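Ribose 5-phosphate isomerase RpiB (Thermoanaerobacter tengcongensis, PDB 4EGS) probably dephosphorylates phosphotyrosine in proteins with its N-terminal low molecular weight phosphatase domain, the part crystallised here, and probably interconverts aldoses and ketoses with the remainder. Local coordinates at residues F39-T42 / R47-M50; G53-K58 / W66-A71; E84-L89 / I95-H100; T140-V145 / A166-G171. One frame throughout, in Å; residues are numbered along the deposited sequence. Where two conformers were deposited one is given.

Contact 1: residues F39-T42 / R47-M50. With BCT (bicarbonate ion), chain C.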
loop_
_atom_site.group_PDB
_atom_site.type_symbol
_atom_site.label_atom_id
_atom_site.label_comp_id
_atom_site.label_asym_id
_atom_site.label_seq_id
_atom_site.Cartn_x
_atom_site.Cartn_y
_atom_site.Cartn_z
ATOM N N PHE A 39 0.444 14.910 2.280
ATOM C CA PHE A 39 -0.227 15.571 3.394
ATOM C C PHE A 39 -0.435 17.050 3.082
ATOM O O PHE A 39 0.484 17.729 2.619
ATOM C CB PHE A 39 0.570 15.407 4.689
ATOM C CG PHE A 39 0.701 13.982 5.145
ATOM C CD1 PHE A 39 -0.393 13.300 5.651
ATOM C CD2 PHE A 39 1.919 13.328 5.078
ATOM C CE1 PHE A 39 -0.276 11.991 6.075
ATOM C CE2 PHE A 39 2.043 12.019 5.501
ATOM C CZ PHE A 39 0.944 11.350 6.000
ATOM N N VAL A 40 -1.640 17.549 3.334
ATOM C CA VAL A 40 -1.976 18.921 2.972
ATOM C C VAL A 40 -2.306 19.806 4.171
ATOM O O VAL A 40 -3.185 19.496 4.974
ATOM C CB VAL A 40 -3.124 18.976 1.941
ATOM C CG1 VAL A 40 -3.672 20.390 1.820
ATOM C CG2 VAL A 40 -2.638 18.476 0.594
ATOM N N CYS A 41 -1.574 20.910 4.271
ATOM C CA CYS A 41 -1.772 21.902 5.315
ATOM C C CYS A 41 -2.364 23.153 4.691
ATOM O O CYS A 41 -2.718 23.161 3.511
ATOM C CB CYS A 41 -0.424 22.262 5.932
ATOM S SG CYS A 41 -0.306 22.035 7.701
ATOM N N THR A 42 -2.465 24.215 5.483
ATOM C CA THR A 42 -2.791 25.524 4.940
ATOM C C THR A 42 -1.506 26.213 4.498
ATOM O O THR A 42 -1.411 26.706 3.375
ATOM C CB THR A 42 -3.526 26.411 5.962
ATOM O OG1 THR A 42 -4.874 25.951 6.115
ATOM C CG2 THR A 42 -3.549 27.856 5.493
ATOM N N ARG A 47 1.485 21.019 10.833
ATOM C CA ARG A 47 0.977 19.645 10.822
ATOM C C ARG A 47 1.539 18.787 9.688
ATOM O O ARG A 47 2.040 17.689 9.925
ATOM C CB ARG A 47 -0.550 19.621 10.744
ATOM C CG ARG A 47 -1.260 20.748 11.455
ATOM C CD ARG A 47 -2.240 21.392 10.494
ATOM N NE ARG A 47 -3.463 21.854 11.139
ATOM C CZ ARG A 47 -4.279 22.760 10.614
ATOM N NH1 ARG A 47 -3.991 23.313 9.444
ATOM N NH2 ARG A 47 -5.377 23.121 11.261
ATOM N N SER A 48 1.423 19.281 8.458
ATOM C CA SER A 48 1.907 18.544 7.288
ATOM C C SER A 48 3.386 18.138 7.356
ATOM O O SER A 48 3.716 17.002 7.022
ATOM C CB SER A 48 1.602 19.294 5.984
ATOM O OG SER A 48 0.250 19.117 5.603
ATOM N N PRO A 49 4.280 19.054 7.779
ATOM C CA PRO A 49 5.662 18.594 7.953
ATOM C C PRO A 49 5.774 17.542 9.053
ATOM O O PRO A 49 6.590 16.627 8.944
ATOM C CB PRO A 49 6.406 19.866 8.370
ATOM C CG PRO A 49 5.588 20.978 7.825
ATOM C CD PRO A 49 4.170 20.516 7.943
ATOM N N MET A 50 4.958 17.676 10.094
ATOM C CA MET A 50 4.940 16.713 11.191
ATOM C C MET A 50 4.351 15.382 10.744
ATOM O O MET A 50 4.927 14.324 10.997
ATOM C CB MET A 50 4.157 17.262 12.388
ATOM C CG MET A 50 4.896 18.333 13.179
ATOM S SD MET A 50 3.841 19.213 14.353
ATOM C CE MET A 50 3.545 17.946 15.577
HETATM C C BCT C . -1.088 25.194 9.425
HETATM O O1 BCT C . -1.138 24.324 10.494
HETATM O O2 BCT C . -2.095 25.006 8.504
HETATM O O3 BCT C . 0.169 25.314 8.865
#
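The guanidinium group of Arg47 has O1 of the bound bicarbonate over one face, while Cys41 SG and Thr42 OG1 lie near its plane at the edge. The side chain reaches this place by bending at its second and third torsions (chi2 129°, chi3 145°), curling round the anion instead of running straight past it. Arg47 NH1 comes within 2.7 Å of bicarbonate O2. Lower down the chain, the methylene Arg47 CD lies 3.5 Å from Cys41 SG. Bicarbonate O2 also accepts a hydrogen bond from the backbone N of Thr42 at 3.1 Å, so the residue just after the strand and the first residue of the helix converge on one ligand atom. On the helix side, Ser48 N donates to Cys41 SG across 3.3 Å in an almost straight bond (168°), fixing the sulfur against the first turn of the helix. Ser48 CB packs on Cys41 CB at 3.6 Å. Thr42 OG1 turns to His123 for its hydrogen bond, and the Arg47 side chain also touches Asp153, the predicted proton donor. An alanine in place of Arg47 is likely to leave the bicarbonate without the cationic group that lies over it and Cys41 SG without the CD methylene beside it. Cys41 and Arg47, with five residues between them, have the spacing of the phosphate-binding P-loop of protein tyrosine phosphatases. With Cys41 as the predicted nucleophile, the bicarbonate, probably picked up from the crystallisation liquor, occupies a pocket consistent with substrate phosphate binding in this low molecular weight phosphatase domain.

Contact 2: residues G53-K58 / W66-A71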
loop_
_atom_site.group_PDB
_atom_site.type_symbol
_atom_site.label_atom_id
_atom_site.label_comp_id
_atom_site.label_asym_id
_atom_site.label_seq_id
_atom_site.Cartn_x
_atom_site.Cartn_y
_atom_site.Cartn_z
ATOM N N GLY A 53 6.764 13.825 8.560
ATOM C CA GLY A 53 7.948 13.435 9.301
ATOM C C GLY A 53 7.854 12.084 9.985
ATOM O O GLY A 53 8.683 11.206 9.745
ATOM N N ILE A 54 6.848 11.911 10.836
ATOM C CA ILE A 54 6.728 10.673 11.602
ATOM C C ILE A 54 6.208 9.505 10.761
ATOM O O ILE A 54 6.450 8.345 11.094
ATOM C CB ILE A 54 5.878 10.851 12.890
ATOM C CG1 ILE A 54 4.446 10.343 12.693
ATOM C CG2 ILE A 54 5.899 12.302 13.351
ATOM C CD1 ILE A 54 3.533 11.331 12.012
ATOM N N PHE A 55 5.504 9.809 9.672
ATOM C CA PHE A 55 5.051 8.769 8.751
ATOM C C PHE A 55 6.255 8.052 8.163
ATOM O O PHE A 55 6.330 6.825 8.191
ATOM C CB PHE A 55 4.196 9.353 7.623
ATOM C CG PHE A 55 3.795 8.341 6.577
ATOM C CD1 PHE A 55 2.632 7.603 6.717
ATOM C CD2 PHE A 55 4.582 8.132 5.454
ATOM C CE1 PHE A 55 2.261 6.676 5.759
ATOM C CE2 PHE A 55 4.218 7.207 4.495
ATOM C CZ PHE A 55 3.056 6.479 4.647
ATOM N N ASN A 56 7.188 8.831 7.623
ATOM C CA ASN A 56 8.417 8.279 7.071
ATOM C C ASN A 56 9.205 7.517 8.124
ATOM O O ASN A 56 9.663 6.407 7.872
ATOM C CB ASN A 56 9.278 9.380 6.447
ATOM C CG ASN A 56 8.694 9.912 5.153
ATOM O OD1 ASN A 56 7.972 9.205 4.449
ATOM N ND2 ASN A 56 9.006 11.162 4.829
ATOM N N ALA A 57 9.341 8.110 9.307
ATOM C CA ALA A 57 10.038 7.466 10.418
ATOM C C ALA A 57 9.409 6.120 10.769
ATOM O O ALA A 57 10.106 5.180 11.149
ATOM C CB ALA A 57 10.059 8.377 11.634
ATOM N N LYS A 58 8.088 6.034 10.644
ATOM C CA LYS A 58 7.389 4.768 10.820
ATOM C C LYS A 58 7.557 3.910 9.572
ATOM O O LYS A 58 7.739 2.697 9.659
ATOM C CB LYS A 58 5.902 4.997 11.101
ATOM C CG LYS A 58 5.591 5.598 12.463
ATOM C CD LYS A 58 4.087 5.698 12.672
ATOM C CE LYS A 58 3.733 6.568 13.870
ATOM N NZ LYS A 58 4.163 5.965 15.161
ATOM N N TRP A 66 6.301 3.076 1.002
ATOM C CA TRP A 66 5.500 4.295 0.998
ATOM C C TRP A 66 6.356 5.492 1.396
ATOM O O TRP A 66 7.259 5.374 2.224
ATOM C CB TRP A 66 4.310 4.170 1.954
ATOM C CG TRP A 66 3.142 3.413 1.392
ATOM C CD1 TRP A 66 2.899 2.075 1.506
ATOM C CD2 TRP A 66 2.054 3.956 0.634
ATOM N NE1 TRP A 66 1.727 1.750 0.864
ATOM C CE2 TRP A 66 1.189 2.887 0.322
ATOM C CE3 TRP A 66 1.728 5.240 0.188
ATOM C CZ2 TRP A 66 0.022 3.065 -0.419
ATOM C CZ3 TRP A 66 0.567 5.414 -0.544
ATOM C CH2 TRP A 66 -0.271 4.332 -0.841
ATOM N N GLU A 67 6.072 6.646 0.801
ATOM C CA GLU A 67 6.778 7.872 1.150
ATOM C C GLU A 67 5.793 9.019 1.326
ATOM O O GLU A 67 4.712 9.018 0.734
ATOM C CB GLU A 67 7.819 8.223 0.087
ATOM C CG GLU A 67 7.239 8.834 -1.177
ATOM C CD GLU A 67 8.280 9.013 -2.262
ATOM O OE1 GLU A 67 8.207 10.020 -2.999
ATOM O OE2 GLU A 67 9.168 8.143 -2.382
ATOM N N ALA A 68 6.172 9.994 2.143
ATOM C CA ALA A 68 5.295 11.116 2.451
ATOM C C ALA A 68 5.842 12.430 1.915
ATOM O O ALA A 68 7.049 12.672 1.943
ATOM C CB ALA A 68 5.074 11.213 3.950
ATOM N N LYS A 69 4.942 13.276 1.428
ATOM C CA LYS A 69 5.298 14.627 1.024
ATOM C C LYS A 69 4.263 15.611 1.559
ATOM O O LYS A 69 3.153 15.219 1.920
ATOM C CB LYS A 69 5.417 14.731 -0.498
ATOM C CG LYS A 69 6.753 15.286 -0.992
ATOM C CD LYS A 69 6.870 16.794 -0.770
ATOM C CE LYS A 69 7.700 17.135 0.465
ATOM N NZ LYS A 69 7.618 18.585 0.811
ATOM N N SER A 70 4.631 16.886 1.617
ATOM C CA SER A 70 3.766 17.906 2.195
ATOM C C SER A 70 3.542 19.081 1.252
ATOM O O SER A 70 4.305 19.286 0.308
ATOM C CB SER A 70 4.355 18.415 3.510
ATOM O OG SER A 70 4.411 17.388 4.480
ATOM N N ALA A 71 2.490 19.846 1.526
ATOM C CA ALA A 71 2.173 21.053 0.770
ATOM C C ALA A 71 1.118 21.866 1.514
ATOM O O ALA A 71 0.402 21.336 2.364
ATOM C CB ALA A 71 1.681 20.700 -0.626
#
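Phe55 presses on Trp66 and Ala68 where helix 47-61 lies over strand 67-72, the second strand of a beta-alpha-beta unit that begins with strand 36-41. The short helix and strand segments run antiparallel (170°), their axes 7.6 Å apart at closest approach, as expected when a helix leads back across a parallel sheet. Packing is tight on the buried side. With CG anti to its backbone N (chi1 175°), Phe55 sends its ring down between helix and sheet, where CD2 meets Ala68 CB at 3.5 Å. Farther out on the same ring, CZ touches Trp66 CB at 3.8 Å, this methylene lying at the ring edge. Val37 of the neighbouring strand and Ile177 of helix 159-179 also touch Phe55, making it part of the layer shared by the sheet and two helices. The other flank is looser and partly exposed: Glu67 starts away from the helix, its carboxylate forming a salt bridge with Arg36, and Asn56 supplies the polar link. Strand 67-72 is outermost in the sheet of this chain, and the amide of Ala68 is met by a side chain: Ala68 N donates to Asn56 OD1 at 3.0 Å, lying in the plane of that side-chain carbonyl and on a lone pair of the oxygen.

Contact 3: residues E84-L89 / I95-H100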
loop_
_atom_site.group_PDB
_atom_site.type_symbol
_atom_site.label_atom_id
_atom_site.label_comp_id
_atom_site.label_asym_id
_atom_site.label_seq_id
_atom_site.Cartn_x
_atom_site.Cartn_y
_atom_site.Cartn_z
ATOM N N GLU A 84 8.781 24.803 17.126
ATOM C CA GLU A 84 8.078 23.960 18.085
ATOM C C GLU A 84 7.844 22.574 17.500
ATOM O O GLU A 84 8.095 21.564 18.155
ATOM C CB GLU A 84 6.744 24.584 18.496
ATOM C CG GLU A 84 6.855 25.735 19.481
ATOM C CD GLU A 84 7.072 27.071 18.802
ATOM O OE1 GLU A 84 7.234 28.081 19.518
ATOM O OE2 GLU A 84 7.073 27.115 17.555
ATOM N N ALA A 85 7.359 22.538 16.261
ATOM C CA ALA A 85 7.144 21.281 15.554
ATOM C C ALA A 85 8.455 20.522 15.413
ATOM O O ALA A 85 8.501 19.303 15.562
ATOM C CB ALA A 85 6.537 21.543 14.186
ATOM N N VAL A 86 9.523 21.261 15.133
ATOM C CA VAL A 86 10.845 20.673 14.970
ATOM C C VAL A 86 11.384 20.121 16.292
ATOM O O VAL A 86 12.086 19.111 16.303
ATOM C CB VAL A 86 11.840 21.679 14.329
ATOM C CG1 VAL A 86 13.040 21.931 15.228
ATOM C CG2 VAL A 86 12.293 21.184 12.967
ATOM N N GLU A 87 11.038 20.768 17.403
ATOM C CA GLU A 87 11.530 20.324 18.705
ATOM C C GLU A 87 10.623 19.274 19.342
ATOM O O GLU A 87 11.102 18.380 20.035
ATOM C CB GLU A 87 11.761 21.505 19.660
ATOM C CG GLU A 87 10.502 22.184 20.176
ATOM C CD GLU A 87 10.806 23.248 21.215
ATOM O OE1 GLU A 87 11.537 22.945 22.182
ATOM O OE2 GLU A 87 10.321 24.389 21.063
ATOM N N VAL A 88 9.319 19.371 19.101
ATOM C CA VAL A 88 8.392 18.387 19.649
ATOM C C VAL A 88 8.562 17.040 18.947
ATOM O O VAL A 88 8.338 15.988 19.537
ATOM C CB VAL A 88 6.914 18.856 19.583
ATOM C CG1 VAL A 88 6.397 18.846 18.154
ATOM C CG2 VAL A 88 6.046 17.979 20.461
ATOM N N LEU A 89 8.981 17.076 17.688
ATOM C CA LEU A 89 9.200 15.851 16.937
ATOM C C LEU A 89 10.571 15.275 17.259
ATOM O O LEU A 89 10.783 14.069 17.160
ATOM C CB LEU A 89 9.069 16.113 15.437
ATOM C CG LEU A 89 7.824 15.526 14.772
ATOM C CD1 LEU A 89 6.568 15.924 15.523
ATOM C CD2 LEU A 89 7.749 15.961 13.321
ATOM N N ILE A 95 12.659 12.149 15.446
ATOM C CA ILE A 95 12.731 12.547 14.045
ATOM C C ILE A 95 13.098 14.028 13.958
ATOM O O ILE A 95 12.852 14.790 14.892
ATOM C CB ILE A 95 11.414 12.258 13.291
ATOM C CG1 ILE A 95 11.678 12.099 11.794
ATOM C CG2 ILE A 95 10.394 13.346 13.548
ATOM C CD1 ILE A 95 12.702 11.030 11.470
ATOM N N ASP A 96 13.692 14.430 12.840
ATOM C CA ASP A 96 14.271 15.764 12.730
ATOM C C ASP A 96 13.365 16.790 12.051
ATOM O O ASP A 96 12.973 17.777 12.672
ATOM C CB ASP A 96 15.614 15.700 12.001
ATOM C CG ASP A 96 16.463 16.930 12.241
ATOM O OD1 ASP A 96 15.932 17.922 12.781
ATOM O OD2 ASP A 96 17.663 16.905 11.897
ATOM N N ILE A 97 13.070 16.557 10.774
ATOM C CA ILE A 97 12.355 17.506 9.904
ATOM C C ILE A 97 12.985 18.911 9.821
ATOM O O ILE A 97 12.339 19.867 9.386
ATOM C CB ILE A 97 10.812 17.565 10.180
ATOM C CG1 ILE A 97 10.448 18.559 11.290
ATOM C CG2 ILE A 97 10.272 16.178 10.483
ATOM C CD1 ILE A 97 8.967 18.853 11.390
ATOM N N SER A 98 14.258 19.020 10.197
ATOM C CA SER A 98 14.971 20.297 10.123
ATOM C C SER A 98 15.158 20.773 8.688
ATOM O O SER A 98 15.313 21.969 8.443
ATOM C CB SER A 98 16.342 20.212 10.796
ATOM O OG SER A 98 16.225 20.069 12.200
ATOM N N ASP A 99 15.156 19.836 7.745
ATOM C CA ASP A 99 15.400 20.167 6.344
ATOM C C ASP A 99 14.127 20.432 5.541
ATOM O O ASP A 99 14.178 20.536 4.316
ATOM C CB ASP A 99 16.234 19.076 5.665
ATOM N N HIS A 100 12.990 20.552 6.221
ATOM C CA HIS A 100 11.739 20.862 5.532
ATOM C C HIS A 100 11.643 22.345 5.191
ATOM O O HIS A 100 12.123 23.201 5.933
ATOM C CB HIS A 100 10.524 20.434 6.361
ATOM C CG HIS A 100 9.211 20.791 5.733
ATOM N ND1 HIS A 100 8.579 19.979 4.817
ATOM C CD2 HIS A 100 8.418 21.879 5.881
ATOM C CE1 HIS A 100 7.450 20.547 4.433
ATOM N NE2 HIS A 100 7.329 21.702 5.064
#
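Leu89 and Ile97 cross at about a right angle in the apolar centre, Leu89 CD2 resting 3.7 Å from Ile97 CD1. Beside them Ile95 lies alongside Leu89, pointing the same way, with Ile95 CG2 against Leu89 CG at 3.6 Å. Val86 closes the other flank: it slides past Ile97 in the opposite direction, and its CG2 comes to 3.6 Å from Ile97 CG1. That approach depends on an uncommon choice of torsion, since Ile97 CG1 stands between the backbone N and the carbonyl carbon (chi1 87°). Helix 47-61 adds Met50, which touches Leu89, and Ala57, which touches Ile95. Farther out, the same Val86 methyl meets a polar atom, Asp96 O, at 3.5 Å. The polar edge itself holds the bond from Ile95 N to Leu89 O, 3.2 Å long and bent (N-H...O 138°). Beyond it the chain turns through a type I beta turn from Ile97 to His100, whose NE2 bonds to Asn44 O, in the loop that lines the bicarbonate pocket. The chemistry thus implies that the segment after helix 83-93 is folded back on it chiefly by the fit of branched aliphatic side chains, with a single bent backbone bond joining the two segments at the start of the return.

Contact 4: residues T140-V145 / A166-G171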
loop_
_atom_site.group_PDB
_atom_site.type_symbol
_atom_site.label_atom_id
_atom_site.label_comp_id
_atom_site.label_asym_id
_atom_site.label_seq_id
_atom_site.Cartn_x
_atom_site.Cartn_y
_atom_site.Cartn_z
ATOM N N THR A 140 -9.760 13.464 3.874
ATOM C CA THR A 140 -9.281 14.082 5.104
ATOM C C THR A 140 -8.544 13.034 5.939
ATOM O O THR A 140 -8.837 11.841 5.847
ATOM C CB THR A 140 -10.439 14.764 5.890
ATOM O OG1 THR A 140 -10.199 16.174 5.973
ATOM C CG2 THR A 140 -10.590 14.194 7.295
ATOM N N ILE A 141 -7.570 13.483 6.727
ATOM C CA ILE A 141 -6.723 12.589 7.511
ATOM C C ILE A 141 -7.516 11.692 8.472
ATOM O O ILE A 141 -7.110 10.566 8.757
ATOM C CB ILE A 141 -5.640 13.386 8.286
ATOM C CG1 ILE A 141 -4.571 12.450 8.858
ATOM C CG2 ILE A 141 -6.265 14.255 9.368
ATOM C CD1 ILE A 141 -3.426 12.183 7.907
ATOM N N LYS A 142 -8.652 12.189 8.953
ATOM C CA LYS A 142 -9.492 11.440 9.883
ATOM C C LYS A 142 -10.486 10.545 9.148
ATOM O O LYS A 142 -10.727 9.409 9.550
ATOM C CB LYS A 142 -10.241 12.397 10.814
ATOM C CG LYS A 142 -9.337 13.252 11.691
ATOM C CD LYS A 142 -8.903 12.512 12.947
ATOM C CE LYS A 142 -9.777 12.877 14.134
ATOM N NZ LYS A 142 -9.808 14.348 14.349
ATOM N N GLU A 143 -11.058 11.060 8.064
ATOM C CA GLU A 143 -12.092 10.335 7.331
ATOM C C GLU A 143 -11.535 9.130 6.579
ATOM O O GLU A 143 -12.263 8.176 6.310
ATOM C CB GLU A 143 -12.836 11.264 6.366
ATOM C CG GLU A 143 -12.294 11.253 4.944
ATOM C CD GLU A 143 -13.069 12.166 4.016
ATOM O OE1 GLU A 143 -12.582 12.429 2.898
ATOM O OE2 GLU A 143 -14.165 12.621 4.404
ATOM N N PHE A 144 -10.249 9.172 6.243
ATOM C CA PHE A 144 -9.628 8.073 5.512
ATOM C C PHE A 144 -9.472 6.845 6.404
ATOM O O PHE A 144 -9.533 5.710 5.931
ATOM C CB PHE A 144 -8.274 8.489 4.937
ATOM C CG PHE A 144 -7.624 7.431 4.086
ATOM C CD1 PHE A 144 -7.960 7.293 2.750
ATOM C CD2 PHE A 144 -6.676 6.574 4.624
ATOM C CE1 PHE A 144 -7.366 6.321 1.966
ATOM C CE2 PHE A 144 -6.080 5.601 3.845
ATOM C CZ PHE A 144 -6.424 5.474 2.515
ATOM N N VAL A 145 -9.270 7.080 7.696
ATOM C CA VAL A 145 -9.144 5.986 8.649
ATOM C C VAL A 145 -10.476 5.700 9.339
ATOM O O VAL A 145 -10.520 5.050 10.384
ATOM C CB VAL A 145 -8.042 6.259 9.696
ATOM C CG1 VAL A 145 -6.684 6.358 9.017
ATOM C CG2 VAL A 145 -8.343 7.526 10.478
ATOM N N ALA A 166 1.019 16.094 17.853
ATOM C CA ALA A 166 1.974 15.076 17.431
ATOM C C ALA A 166 1.494 13.664 17.769
ATOM O O ALA A 166 1.682 12.733 16.987
ATOM C CB ALA A 166 3.344 15.343 18.045
ATOM N N GLU A 167 0.874 13.516 18.935
ATOM C CA GLU A 167 0.352 12.228 19.378
ATOM C C GLU A 167 -0.800 11.770 18.487
ATOM O O GLU A 167 -0.842 10.614 18.060
ATOM C CB GLU A 167 -0.120 12.320 20.825
ATOM C CG GLU A 167 0.950 12.719 21.823
ATOM C CD GLU A 167 0.339 13.288 23.083
ATOM O OE1 GLU A 167 1.084 13.587 24.039
ATOM O OE2 GLU A 167 -0.899 13.438 23.110
ATOM N N GLU A 168 -1.733 12.679 18.210
ATOM C CA GLU A 168 -2.871 12.363 17.353
ATOM C C GLU A 168 -2.396 11.941 15.970
ATOM O O GLU A 168 -2.857 10.942 15.424
ATOM C CB GLU A 168 -3.837 13.548 17.249
ATOM C CG GLU A 168 -4.969 13.322 16.251
ATOM C CD GLU A 168 -6.084 14.346 16.366
ATOM O OE1 GLU A 168 -6.311 14.866 17.479
ATOM O OE2 GLU A 168 -6.738 14.629 15.340
ATOM N N LEU A 169 -1.456 12.704 15.420
ATOM C CA LEU A 169 -0.876 12.401 14.116
ATOM C C LEU A 169 -0.205 11.031 14.105
ATOM O O LEU A 169 -0.376 10.256 13.165
ATOM C CB LEU A 169 0.128 13.487 13.720
ATOM C CG LEU A 169 -0.213 14.326 12.487
ATOM C CD1 LEU A 169 -1.707 14.596 12.402
ATOM C CD2 LEU A 169 0.563 15.633 12.513
ATOM N N SER A 170 0.554 10.737 15.156
ATOM C CA SER A 170 1.242 9.457 15.272
ATOM C C SER A 170 0.249 8.304 15.355
ATOM O O SER A 170 0.496 7.220 14.827
ATOM C CB SER A 170 2.157 9.448 16.497
ATOM O OG SER A 170 3.145 10.460 16.402
ATOM N N GLY A 171 -0.876 8.546 16.021
ATOM C CA GLY A 171 -1.910 7.537 16.159
ATOM C C GLY A 171 -2.674 7.329 14.866
ATOM O O GLY A 171 -2.991 6.199 14.496
HETATM O O HOH W 1 -8.931 15.505 16.566
#
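Lys142 NZ and Glu168 OE2 form the salt bridge of this contact, 3.2 Å apart, the two side chains crossing at about a right angle. The ammonium group meets the oxygen from above the carboxylate plane, 38° out of it. A water completes a small triangle: it accepts from Lys142 NZ at 2.7 Å and donates to Glu168 OE2, also at 2.7 Å, so that oxygen is served by both a charge and a water. Glu168 reaches toward residues 140-145 on a chain extended beyond CG, whereas Lys142 gets there by bending at each torsion past the first. A methionine in place of Lys142 would probably leave Glu168 without its positive mate and the water without the donor that holds it on this side. Within residues 140-145 both backbone polar atoms of Thr140 find partners: Thr140 N donates to Glu143 OE1 at 3.2 Å, from well above the carboxylate plane, and Thr140 O accepts from Phe144 N at 3.0 Å. Glu143 OE1 has a second partner in a salt bridge with Lys124. The arrangement is a solvent-side, water-assisted salt bridge that joins the turn after strand 138-140, at one margin of the parallel sheet, to the C-terminal helix 159-179, which is predicted to have coiled-coil character; it belongs to the outer surface of this alpha/beta phosphatase domain.

Overall arrangement
Contacts 1 and 2 are buried and share helix 47-61, which meets two neighbouring strands of one sheet: its start faces the end of strand 36-41, and its later turns cover strand 67-72. Their chemistry differs accordingly, polar and anion-binding in contact 1, aromatic and aliphatic with an amide link in contact 2. Contact 3, partly buried and farther from the chain centre, is mainly aliphatic, and contact 4 is a charged surface pair. Met50 ties three of them together, its side chain touching Ala85 and Leu89 of contact 3 and Ala166 and Leu169 of contact 4. Contacts 3 and 4 lie about 18 Å apart between centres, yet Leu89 still touches Ala166.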